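Local coordinates for protein pectate lyase II (Xanthomonas campestris pv. campestris, PDB 2QY1) that probably cleaves pectate as a secreted polysaccharide lyase of family 1, in keeping with a role in the breakdown of plant cell-wall pectin, at residues A[166-180]-A[194-208]. The protein carries 2 engineered substitutions. Sequence-based numbering, arbitrary orientation.
Sequences VSYNYVYNYQKVALN and TTYHHNRFENVESRV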
ATOM      1  N   VAL A 166       6.783   2.062   0.036  1.00 19.62           N
ATOM      2  CA  VAL A 166       5.518   2.270  -0.646  1.00 19.70           C
ATOM      3  C   VAL A 166       5.472   3.765  -0.967  1.00 19.60           C
ATOM      4  O   VAL A 166       5.167   4.580  -0.094  1.00 19.65           O
ATOM      5  CB  VAL A 166       4.325   1.859   0.268  1.00 19.56           C
ATOM      6  CG1 VAL A 166       2.990   2.136  -0.399  1.00 19.75           C
ATOM      7  CG2 VAL A 166       4.432   0.383   0.668  1.00 19.73           C
ATOM      8  N   SER A 167       5.795   4.121  -2.210  1.00 19.40           N
ATOM      9  CA  SER A 167       5.986   5.527  -2.571  1.00 19.37           C
ATOM     10  C   SER A 167       5.266   5.968  -3.845  1.00 19.56           C
ATOM     11  O   SER A 167       5.143   5.199  -4.799  1.00 19.37           O
ATOM     12  CB  SER A 167       7.478   5.849  -2.683  1.00 19.21           C
ATOM     13  OG  SER A 167       8.111   4.999  -3.630  1.00 19.45           O
ATOM     14  N   TYR A 168       4.799   7.218  -3.840  1.00 19.46           N
ATOM     15  CA  TYR A 168       4.176   7.858  -5.008  1.00 19.57           C
ATOM     16  C   TYR A 168       3.020   7.068  -5.625  1.00 19.69           C
ATOM     17  O   TYR A 168       2.799   7.127  -6.835  1.00 19.74           O
ATOM     18  CB  TYR A 168       5.223   8.182  -6.080  1.00 19.64           C
ATOM     19  CG  TYR A 168       6.284   9.162  -5.636  1.00 19.59           C
ATOM     20  CD1 TYR A 168       6.097  10.533  -5.786  1.00 19.31           C
ATOM     21  CD2 TYR A 168       7.480   8.718  -5.073  1.00 19.55           C
ATOM     22  CE1 TYR A 168       7.071  11.441  -5.386  1.00 19.69           C
ATOM     23  CE2 TYR A 168       8.462   9.622  -4.665  1.00 19.82           C
ATOM     24  CZ  TYR A 168       8.245  10.979  -4.824  1.00 19.56           C
ATOM     25  OH  TYR A 168       9.204  11.881  -4.425  1.00 20.54           O
ATOM     26  N   ASN A 169       2.298   6.319  -4.797  1.00 20.00           N
ATOM     27  CA  ASN A 169       1.095   5.633  -5.255  1.00 20.00           C
ATOM     28  C   ASN A 169      -0.148   6.510  -5.140  1.00 20.00           C
ATOM     29  O   ASN A 169      -0.173   7.442  -4.306  1.00 20.36           O
ATOM     30  CB  ASN A 169       0.893   4.331  -4.479  1.00 20.00           C
ATOM     31  CG  ASN A 169       1.983   3.313  -4.753  1.00 20.00           C
ATOM     32  OD1 ASN A 169       2.136   2.838  -5.878  1.00 20.00           O
ATOM     33  ND2 ASN A 169       2.748   2.974  -3.722  1.00 20.00           N
ATOM     34  N   TYR A 170      -1.130   6.234  -5.956  1.00 20.79           N
ATOM     35  CA  TYR A 170      -2.389   6.956  -5.920  1.00 21.21           C
ATOM     36  C   TYR A 170      -3.504   5.948  -5.686  1.00 21.23           C
ATOM     37  O   TYR A 170      -3.784   5.109  -6.542  1.00 21.36           O
ATOM     38  CB  TYR A 170      -2.577   7.729  -7.231  1.00 21.35           C
ATOM     39  CG  TYR A 170      -3.830   8.580  -7.356  1.00 21.90           C
ATOM     40  CD1 TYR A 170      -4.580   8.961  -6.238  1.00 21.95           C
ATOM     41  CD2 TYR A 170      -4.243   9.035  -8.608  1.00 22.23           C
ATOM     42  CE1 TYR A 170      -5.725   9.753  -6.375  1.00 22.59           C
ATOM     43  CE2 TYR A 170      -5.376   9.829  -8.752  1.00 22.70           C
ATOM     44  CZ  TYR A 170      -6.109  10.184  -7.636  1.00 22.41           C
ATOM     45  OH  TYR A 170      -7.230  10.971  -7.793  1.00 22.89           O
ATOM     46  N   VAL A 171      -4.112   6.021  -4.504  1.00 21.27           N
ATOM     47  CA  VAL A 171      -5.215   5.137  -4.143  1.00 21.49           C
ATOM     48  C   VAL A 171      -6.464   5.978  -3.924  1.00 21.69           C
ATOM     49  O   VAL A 171      -6.492   6.847  -3.046  1.00 21.89           O
ATOM     50  CB  VAL A 171      -4.913   4.292  -2.874  1.00 21.53           C
ATOM     51  CG1 VAL A 171      -6.032   3.277  -2.627  1.00 21.51           C
ATOM     52  CG2 VAL A 171      -3.562   3.579  -2.989  1.00 21.50           C
ATOM     53  N   TYR A 172      -7.492   5.724  -4.732  1.00 21.75           N
ATOM     54  CA  TYR A 172      -8.746   6.471  -4.635  1.00 21.91           C
ATOM     55  C   TYR A 172      -9.973   5.579  -4.817  1.00 21.83           C
ATOM     56  O   TYR A 172      -9.866   4.473  -5.346  1.00 21.50           O
ATOM     57  CB  TYR A 172      -8.762   7.656  -5.615  1.00 22.07           C
ATOM     58  CG  TYR A 172      -8.863   7.284  -7.081  1.00 22.60           C
ATOM     59  CD1 TYR A 172     -10.106   7.179  -7.709  1.00 22.56           C
ATOM     60  CD2 TYR A 172      -7.718   7.059  -7.845  1.00 22.45           C
ATOM     61  CE1 TYR A 172     -10.205   6.845  -9.053  1.00 23.31           C
ATOM     62  CE2 TYR A 172      -7.809   6.729  -9.194  1.00 22.59           C
ATOM     63  CZ  TYR A 172      -9.051   6.622  -9.789  1.00 22.76           C
ATOM     64  OH  TYR A 172      -9.145   6.294 -11.121  1.00 23.18           O
ATOM     65  N   ASN A 173     -11.132   6.070  -4.372  1.00 21.81           N
ATOM     66  CA  ASN A 173     -12.388   5.315  -4.427  1.00 21.98           C
ATOM     67  C   ASN A 173     -12.187   3.890  -3.918  1.00 22.10           C
ATOM     68  O   ASN A 173     -12.547   2.918  -4.579  1.00 21.99           O
ATOM     69  CB  ASN A 173     -12.970   5.327  -5.847  1.00 21.91           C
ATOM     70  CG  ASN A 173     -13.376   6.716  -6.306  1.00 22.53           C
ATOM     71  OD1 ASN A 173     -13.430   7.659  -5.516  1.00 22.57           O
ATOM     72  ND2 ASN A 173     -13.671   6.846  -7.594  1.00 23.15           N
ATOM     73  N   TYR A 174     -11.594   3.787  -2.732  1.00 22.38           N
ATOM     74  CA  TYR A 174     -11.142   2.514  -2.196  1.00 22.65           C
ATOM     75  C   TYR A 174     -11.486   2.433  -0.715  1.00 22.96           C
ATOM     76  O   TYR A 174     -11.223   3.375   0.026  1.00 22.72           O
ATOM     77  CB  TYR A 174      -9.627   2.373  -2.408  1.00 22.81           C
ATOM     78  CG  TYR A 174      -9.214   0.961  -2.706  1.00 22.60           C
ATOM     79  CD1 TYR A 174      -9.171   0.494  -4.018  1.00 23.01           C
ATOM     80  CD2 TYR A 174      -8.895   0.078  -1.678  1.00 22.54           C
ATOM     81  CE1 TYR A 174      -8.815  -0.818  -4.300  1.00 23.21           C
ATOM     82  CE2 TYR A 174      -8.537  -1.228  -1.949  1.00 22.91           C
ATOM     83  CZ  TYR A 174      -8.501  -1.671  -3.260  1.00 23.03           C
ATOM     84  OH  TYR A 174      -8.147  -2.973  -3.535  1.00 24.03           O
ATOM     85  N   GLN A 175     -12.095   1.329  -0.281  1.00 23.20           N
ATOM     86  CA  GLN A 175     -12.507   1.222   1.121  1.00 23.71           C
ATOM     87  C   GLN A 175     -11.330   0.986   2.070  1.00 23.66           C
ATOM     88  O   GLN A 175     -11.136   1.746   3.023  1.00 23.81           O
ATOM     89  CB  GLN A 175     -13.576   0.143   1.337  1.00 23.90           C
ATOM     90  CG  GLN A 175     -14.213   0.224   2.736  1.00 25.64           C
ATOM     91  CD  GLN A 175     -14.875  -1.070   3.196  1.00 27.55           C
ATOM     92  OE1 GLN A 175     -14.884  -2.074   2.483  1.00 29.81           O
ATOM     93  NE2 GLN A 175     -15.444  -1.042   4.396  1.00 28.09           N
ATOM     94  N   LYS A 176     -10.560  -0.067   1.805  1.00 23.42           N
ATOM     95  CA  LYS A 176      -9.484  -0.483   2.701  1.00 23.33           C
ATOM     96  C   LYS A 176      -8.123  -0.389   2.017  1.00 22.78           C
ATOM     97  O   LYS A 176      -7.727  -1.278   1.264  1.00 22.40           O
ATOM     98  CB  LYS A 176      -9.769  -1.886   3.242  1.00 23.63           C
ATOM     99  CG  LYS A 176     -10.890  -1.878   4.280  1.00 24.92           C
ATOM    100  CD  LYS A 176     -11.299  -3.265   4.725  1.00 27.38           C
ATOM    101  CE  LYS A 176     -11.957  -3.225   6.107  1.00 28.52           C
ATOM    102  NZ  LYS A 176     -13.181  -2.366   6.157  1.00 29.92           N
ATOM    103  N   VAL A 177      -7.411   0.698   2.304  1.00 22.33           N
ATOM    104  CA  VAL A 177      -6.250   1.105   1.504  1.00 21.81           C
ATOM    105  C   VAL A 177      -5.009   0.231   1.685  1.00 21.78           C
ATOM    106  O   VAL A 177      -4.481  -0.312   0.712  1.00 21.57           O
ATOM    107  CB  VAL A 177      -5.886   2.595   1.741  1.00 21.82           C
ATOM    108  CG1 VAL A 177      -4.648   2.993   0.937  1.00 21.54           C
ATOM    109  CG2 VAL A 177      -7.060   3.481   1.380  1.00 21.49           C
ATOM    110  N   ALA A 178      -4.543   0.109   2.924  1.00 21.34           N
ATOM    111  CA  ALA A 178      -3.249  -0.505   3.184  1.00 20.97           C
ATOM    112  C   ALA A 178      -3.226  -1.252   4.508  1.00 20.82           C
ATOM    113  O   ALA A 178      -3.355  -0.650   5.574  1.00 20.70           O
ATOM    114  CB  ALA A 178      -2.143   0.549   3.142  1.00 20.87           C
ATOM    115  N   LEU A 179      -3.061  -2.569   4.426  1.00 20.63           N
ATOM    116  CA  LEU A 179      -2.920  -3.407   5.606  1.00 20.70           C
ATOM    117  C   LEU A 179      -1.450  -3.696   5.859  1.00 20.67           C
ATOM    118  O   LEU A 179      -0.680  -3.915   4.924  1.00 20.56           O
ATOM    119  CB  LEU A 179      -3.697  -4.719   5.433  1.00 20.60           C
ATOM    120  CG  LEU A 179      -3.809  -5.689   6.614  1.00 20.93           C
ATOM    121  CD1 LEU A 179      -4.572  -5.071   7.780  1.00 20.70           C
ATOM    122  CD2 LEU A 179      -4.485  -6.974   6.166  1.00 21.14           C
ATOM    123  N   ASN A 180      -1.064  -3.689   7.130  1.00 20.62           N
ATOM    124  CA  ASN A 180       0.292  -4.048   7.524  1.00 20.84           C
ATOM    125  C   ASN A 180       0.230  -4.880   8.804  1.00 20.86           C
ATOM    126  O   ASN A 180       0.276  -4.338   9.904  1.00 20.74           O
ATOM    127  CB  ASN A 180       1.152  -2.787   7.703  1.00 20.63           C
ATOM    128  CG  ASN A 180       2.640  -3.065   7.577  1.00 21.05           C
ATOM    129  OD1 ASN A 180       3.151  -4.057   8.104  1.00 20.86           O
ATOM    130  ND2 ASN A 180       3.347  -2.180   6.877  1.00 20.51           N
ATOM    131  N   THR A 194       8.631  -0.427   7.227  1.00 19.49           N
ATOM    132  CA  THR A 194       7.955   0.101   6.045  1.00 19.18           C
ATOM    133  C   THR A 194       8.012   1.621   5.974  1.00 19.31           C
ATOM    134  O   THR A 194       7.719   2.315   6.951  1.00 19.20           O
ATOM    135  CB  THR A 194       6.473  -0.338   6.008  1.00 19.25           C
ATOM    136  OG1 THR A 194       6.359  -1.693   6.460  1.00 19.26           O
ATOM    137  CG2 THR A 194       5.902  -0.222   4.596  1.00 18.66           C
ATOM    138  N   THR A 195       8.381   2.133   4.804  1.00 19.11           N
ATOM    139  CA  THR A 195       8.306   3.560   4.544  1.00 19.17           C
ATOM    140  C   THR A 195       7.170   3.836   3.560  1.00 19.20           C
ATOM    141  O   THR A 195       7.180   3.328   2.440  1.00 19.34           O
ATOM    142  CB  THR A 195       9.635   4.110   3.988  1.00 19.10           C
ATOM    143  OG1 THR A 195      10.716   3.711   4.842  1.00 19.31           O
ATOM    144  CG2 THR A 195       9.591   5.631   3.900  1.00 19.45           C
ATOM    145  N   TYR A 196       6.190   4.621   4.000  1.00 19.04           N
ATOM    146  CA  TYR A 196       5.127   5.119   3.131  1.00 19.04           C
ATOM    147  C   TYR A 196       5.384   6.596   2.869  1.00 19.18           C
ATOM    148  O   TYR A 196       5.287   7.406   3.791  1.00 19.03           O
ATOM    149  CB  TYR A 196       3.758   4.989   3.807  1.00 18.81           C
ATOM    150  CG  TYR A 196       3.309   3.585   4.156  1.00 18.77           C
ATOM    151  CD1 TYR A 196       3.650   3.005   5.378  1.00 18.39           C
ATOM    152  CD2 TYR A 196       2.508   2.855   3.280  1.00 18.67           C
ATOM    153  CE1 TYR A 196       3.219   1.724   5.708  1.00 18.58           C
ATOM    154  CE2 TYR A 196       2.072   1.573   3.599  1.00 18.44           C
ATOM    155  CZ  TYR A 196       2.433   1.014   4.810  1.00 18.19           C
ATOM    156  OH  TYR A 196       2.003  -0.251   5.131  1.00 17.86           O
ATOM    157  N   HIS A 197       5.710   6.967   1.632  1.00 19.22           N
ATOM    158  CA  HIS A 197       5.914   8.390   1.340  1.00 19.23           C
ATOM    159  C   HIS A 197       5.430   8.861  -0.024  1.00 19.45           C
ATOM    160  O   HIS A 197       5.423   8.100  -0.993  1.00 18.91           O
ATOM    161  CB  HIS A 197       7.366   8.820   1.596  1.00 19.64           C
ATOM    162  CG  HIS A 197       8.343   8.346   0.567  1.00 20.08           C
ATOM    163  ND1 HIS A 197       8.702   9.109  -0.523  1.00 20.77           N
ATOM    164  CD2 HIS A 197       9.054   7.198   0.474  1.00 20.42           C
ATOM    165  CE1 HIS A 197       9.582   8.446  -1.251  1.00 20.78           C
ATOM    166  NE2 HIS A 197       9.814   7.284  -0.667  1.00 20.96           N
ATOM    167  N   HIS A 198       5.011  10.127  -0.066  1.00 19.47           N
ATOM    168  CA  HIS A 198       4.519  10.791  -1.281  1.00 19.68           C
ATOM    169  C   HIS A 198       3.347  10.070  -1.954  1.00 19.85           C
ATOM    170  O   HIS A 198       3.136  10.202  -3.163  1.00 19.81           O
ATOM    171  CB  HIS A 198       5.663  11.038  -2.272  1.00 19.47           C
ATOM    172  CG  HIS A 198       6.609  12.117  -1.848  1.00 19.40           C
ATOM    173  ND1 HIS A 198       7.779  11.856  -1.169  1.00 19.13           N
ATOM    174  CD2 HIS A 198       6.562  13.461  -2.011  1.00 18.96           C
ATOM    175  CE1 HIS A 198       8.412  12.992  -0.932  1.00 18.92           C
ATOM    176  NE2 HIS A 198       7.693  13.981  -1.431  1.00 18.49           N
ATOM    177  N   ASN A 199       2.582   9.317  -1.165  1.00 20.14           N
ATOM    178  CA  ASN A 199       1.370   8.677  -1.663  1.00 20.53           C
ATOM    179  C   ASN A 199       0.186   9.645  -1.642  1.00 20.83           C
ATOM    180  O   ASN A 199       0.136  10.567  -0.822  1.00 20.96           O
ATOM    181  CB  ASN A 199       1.026   7.422  -0.849  1.00 20.17           C
ATOM    182  CG  ASN A 199       2.143   6.395  -0.847  1.00 20.19           C
ATOM    183  OD1 ASN A 199       2.794   6.166   0.172  1.00 20.66           O
ATOM    184  ND2 ASN A 199       2.371   5.777  -1.988  1.00 17.51           N
ATOM    185  N   ARG A 200      -0.756   9.426  -2.556  1.00 21.18           N
ATOM    186  CA  ARG A 200      -1.998  10.191  -2.613  1.00 21.47           C
ATOM    187  C   ARG A 200      -3.153   9.291  -2.193  1.00 21.76           C
ATOM    188  O   ARG A 200      -3.449   8.301  -2.864  1.00 22.15           O
ATOM    189  CB  ARG A 200      -2.231  10.734  -4.025  1.00 21.46           C
ATOM    190  CG  ARG A 200      -3.352  11.752  -4.128  1.00 21.47           C
ATOM    191  CD  ARG A 200      -3.481  12.308  -5.536  1.00 21.50           C
ATOM    192  NE  ARG A 200      -4.692  13.118  -5.677  1.00 21.58           N
ATOM    193  CZ  ARG A 200      -5.110  13.671  -6.814  1.00 22.20           C
ATOM    194  NH1 ARG A 200      -4.420  13.516  -7.937  1.00 21.75           N
ATOM    195  NH2 ARG A 200      -6.228  14.386  -6.826  1.00 22.29           N
ATOM    196  N   PHE A 201      -3.785   9.637  -1.074  1.00 22.06           N
ATOM    197  CA  PHE A 201      -4.924   8.891  -0.549  1.00 22.23           C
ATOM    198  C   PHE A 201      -6.155   9.787  -0.590  1.00 22.43           C
ATOM    199  O   PHE A 201      -6.273  10.720   0.210  1.00 22.56           O
ATOM    200  CB  PHE A 201      -4.663   8.437   0.893  1.00 22.08           C
ATOM    201  CG  PHE A 201      -3.403   7.626   1.073  1.00 22.32           C
ATOM    202  CD1 PHE A 201      -3.246   6.391   0.441  1.00 22.62           C
ATOM    203  CD2 PHE A 201      -2.386   8.081   1.912  1.00 21.85           C
ATOM    204  CE1 PHE A 201      -2.080   5.633   0.625  1.00 21.86           C
ATOM    205  CE2 PHE A 201      -1.226   7.332   2.108  1.00 21.55           C
ATOM    206  CZ  PHE A 201      -1.074   6.105   1.462  1.00 22.01           C
ATOM    207  N   GLU A 202      -7.068   9.514  -1.520  1.00 22.59           N
ATOM    208  CA  GLU A 202      -8.224  10.389  -1.709  1.00 22.81           C
ATOM    209  C   GLU A 202      -9.530   9.633  -1.946  1.00 22.80           C
ATOM    210  O   GLU A 202      -9.577   8.690  -2.733  1.00 22.69           O
ATOM    211  CB  GLU A 202      -7.963  11.383  -2.843  1.00 22.92           C
ATOM    212  CG  GLU A 202      -8.799  12.647  -2.741  1.00 23.97           C
ATOM    213  CD  GLU A 202      -8.260  13.797  -3.567  1.00 24.18           C
ATOM    214  OE1 GLU A 202      -9.033  14.741  -3.818  1.00 24.85           O
ATOM    215  OE2 GLU A 202      -7.075  13.766  -3.966  1.00 24.79           O
ATOM    216  N   ASN A 203     -10.590  10.073  -1.269  1.00 22.72           N
ATOM    217  CA  ASN A 203     -11.890   9.398  -1.311  1.00 22.87           C
ATOM    218  C   ASN A 203     -11.751   7.922  -0.937  1.00 22.68           C
ATOM    219  O   ASN A 203     -12.079   7.025  -1.716  1.00 22.58           O
ATOM    220  CB  ASN A 203     -12.575   9.584  -2.673  1.00 23.08           C
ATOM    221  CG  ASN A 203     -12.801  11.047  -3.018  1.00 23.89           C
ATOM    222  OD1 ASN A 203     -12.181  11.582  -3.940  1.00 25.09           O
ATOM    223  ND2 ASN A 203     -13.685  11.704  -2.274  1.00 24.23           N
ATOM    224  N   VAL A 204     -11.225   7.693   0.263  1.00 22.61           N
ATOM    225  CA  VAL A 204     -11.019   6.351   0.802  1.00 22.50           C
ATOM    226  C   VAL A 204     -11.654   6.281   2.191  1.00 22.78           C
ATOM    227  O   VAL A 204     -12.022   7.315   2.750  1.00 22.72           O
ATOM    228  CB  VAL A 204      -9.512   5.968   0.861  1.00 22.42           C
ATOM    229  CG1 VAL A 204      -8.909   5.904  -0.545  1.00 22.10           C
ATOM    230  CG2 VAL A 204      -8.719   6.934   1.747  1.00 21.86           C
ATOM    231  N   GLU A 205     -11.785   5.080   2.748  1.00 22.81           N
ATOM    232  CA  GLU A 205     -12.471   4.936   4.035  1.00 23.30           C
ATOM    233  C   GLU A 205     -11.545   4.708   5.229  1.00 23.14           C
ATOM    234  O   GLU A 205     -11.597   5.470   6.196  1.00 23.13           O
ATOM    235  CB  GLU A 205     -13.566   3.865   3.973  1.00 23.50           C
ATOM    236  CG  GLU A 205     -14.744   4.253   3.087  1.00 25.21           C
ATOM    237  CD  GLU A 205     -16.013   3.460   3.370  1.00 27.08           C
ATOM    238  OE1 GLU A 205     -17.037   3.754   2.715  1.00 28.76           O
ATOM    239  OE2 GLU A 205     -16.001   2.554   4.237  1.00 27.55           O
ATOM    240  N   SER A 206     -10.703   3.677   5.160  1.00 22.87           N
ATOM    241  CA  SER A 206      -9.873   3.290   6.302  1.00 22.84           C
ATOM    242  C   SER A 206      -8.608   2.531   5.904  1.00 22.70           C
ATOM    243  O   SER A 206      -8.396   2.234   4.723  1.00 22.48           O
ATOM    244  CB  SER A 206     -10.690   2.450   7.294  1.00 22.93           C
ATOM    245  OG  SER A 206     -10.955   1.164   6.760  1.00 23.37           O
ATOM    246  N   ARG A 207      -7.791   2.217   6.912  1.00 22.36           N
ATOM    247  CA  ARG A 207      -6.512   1.515   6.748  1.00 22.50           C
ATOM    248  C   ARG A 207      -5.543   2.347   5.914  1.00 22.18           C
ATOM    249  O   ARG A 207      -5.174   1.955   4.807  1.00 22.16           O
ATOM    250  CB  ARG A 207      -6.691   0.142   6.085  1.00 22.58           C
ATOM    251  CG  ARG A 207      -7.601  -0.854   6.781  1.00 23.46           C
ATOM    252  CD  ARG A 207      -7.422  -2.194   6.089  1.00 24.72           C
ATOM    253  NE  ARG A 207      -8.288  -3.253   6.600  1.00 26.74           N
ATOM    254  CZ  ARG A 207      -8.418  -4.448   6.024  1.00 27.29           C
ATOM    255  NH1 ARG A 207      -7.748  -4.739   4.907  1.00 26.95           N
ATOM    256  NH2 ARG A 207      -9.228  -5.352   6.552  1.00 27.81           N
ATOM    257  N   VAL A 208      -5.124   3.494   6.441  1.00 21.89           N
ATOM    258  CA  VAL A 208      -4.286   4.403   5.657  1.00 21.70           C
ATOM    259  C   VAL A 208      -2.950   4.795   6.329  1.00 21.58           C
ATOM    260  O   VAL A 208      -2.647   5.982   6.458  1.00 21.73           O
ATOM    261  CB  VAL A 208      -5.072   5.675   5.212  1.00 21.64           C
ATOM    262  CG1 VAL A 208      -4.583   6.137   3.868  1.00 21.73           C
ATOM    263  CG2 VAL A 208      -6.578   5.408   5.127  1.00 21.77           C
TER
HETATM  264  O   HOH W   1      10.951   6.089  -3.070  1.00 11.93           O
HETATM  265  O   HOH W   2     -11.595  10.173  -6.215  1.00 34.50           O
HETATM  266  O   HOH W   3      -6.169  -3.076   2.936  1.00 17.87           O
HETATM  267  O   HOH W   4     -13.570   0.703   6.747  1.00 36.59           O
HETATM  268  O   HOH W   5       0.570  -1.923   3.616  1.00 10.66           O
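The ring of Y170 is sandwiched: Y172 CD2 sits over one face, and R200 covers the opposite one, with its guanidinium lying flat on the ring, planes 6° and centres 4.3 Å apart. With CG opposite the backbone N in both (chi1 -178° in Y170), the side chains run alongside each other. E202 OE2 lies at the guanidinium edge, 3.0 Å from both R200 NE and R200 NH2, a side-on salt bridge that fixes the group's rotation. Over the centre of the Y168 ring stands H198 CB, 3.4 Å from Y168 CE1, and S167 CB covers a face of H197, both CH-pi contacts. The pairs Y170-R200, Y168-H198 and S167-H197 join equivalent positions of successive coils of the right-handed parallel beta-helix of polysaccharide lyase family 1; segments 170-172 and 200-202 run parallel, at 7°, their axes approaching to 4.9 Å, and R200 N donates to N169 O at 2.7 Å. Turned to the interior, V177 CG1 packs 3.7 Å from F201 CE1 and its CG2 3.5 Å from V204 CB. Past the corner, the R207 guanidinium lies between K176 CD, 3.4 Å from R207 CZ, and L179 CD1 opposite; a water at its edge links R207 NH1 to K176 O.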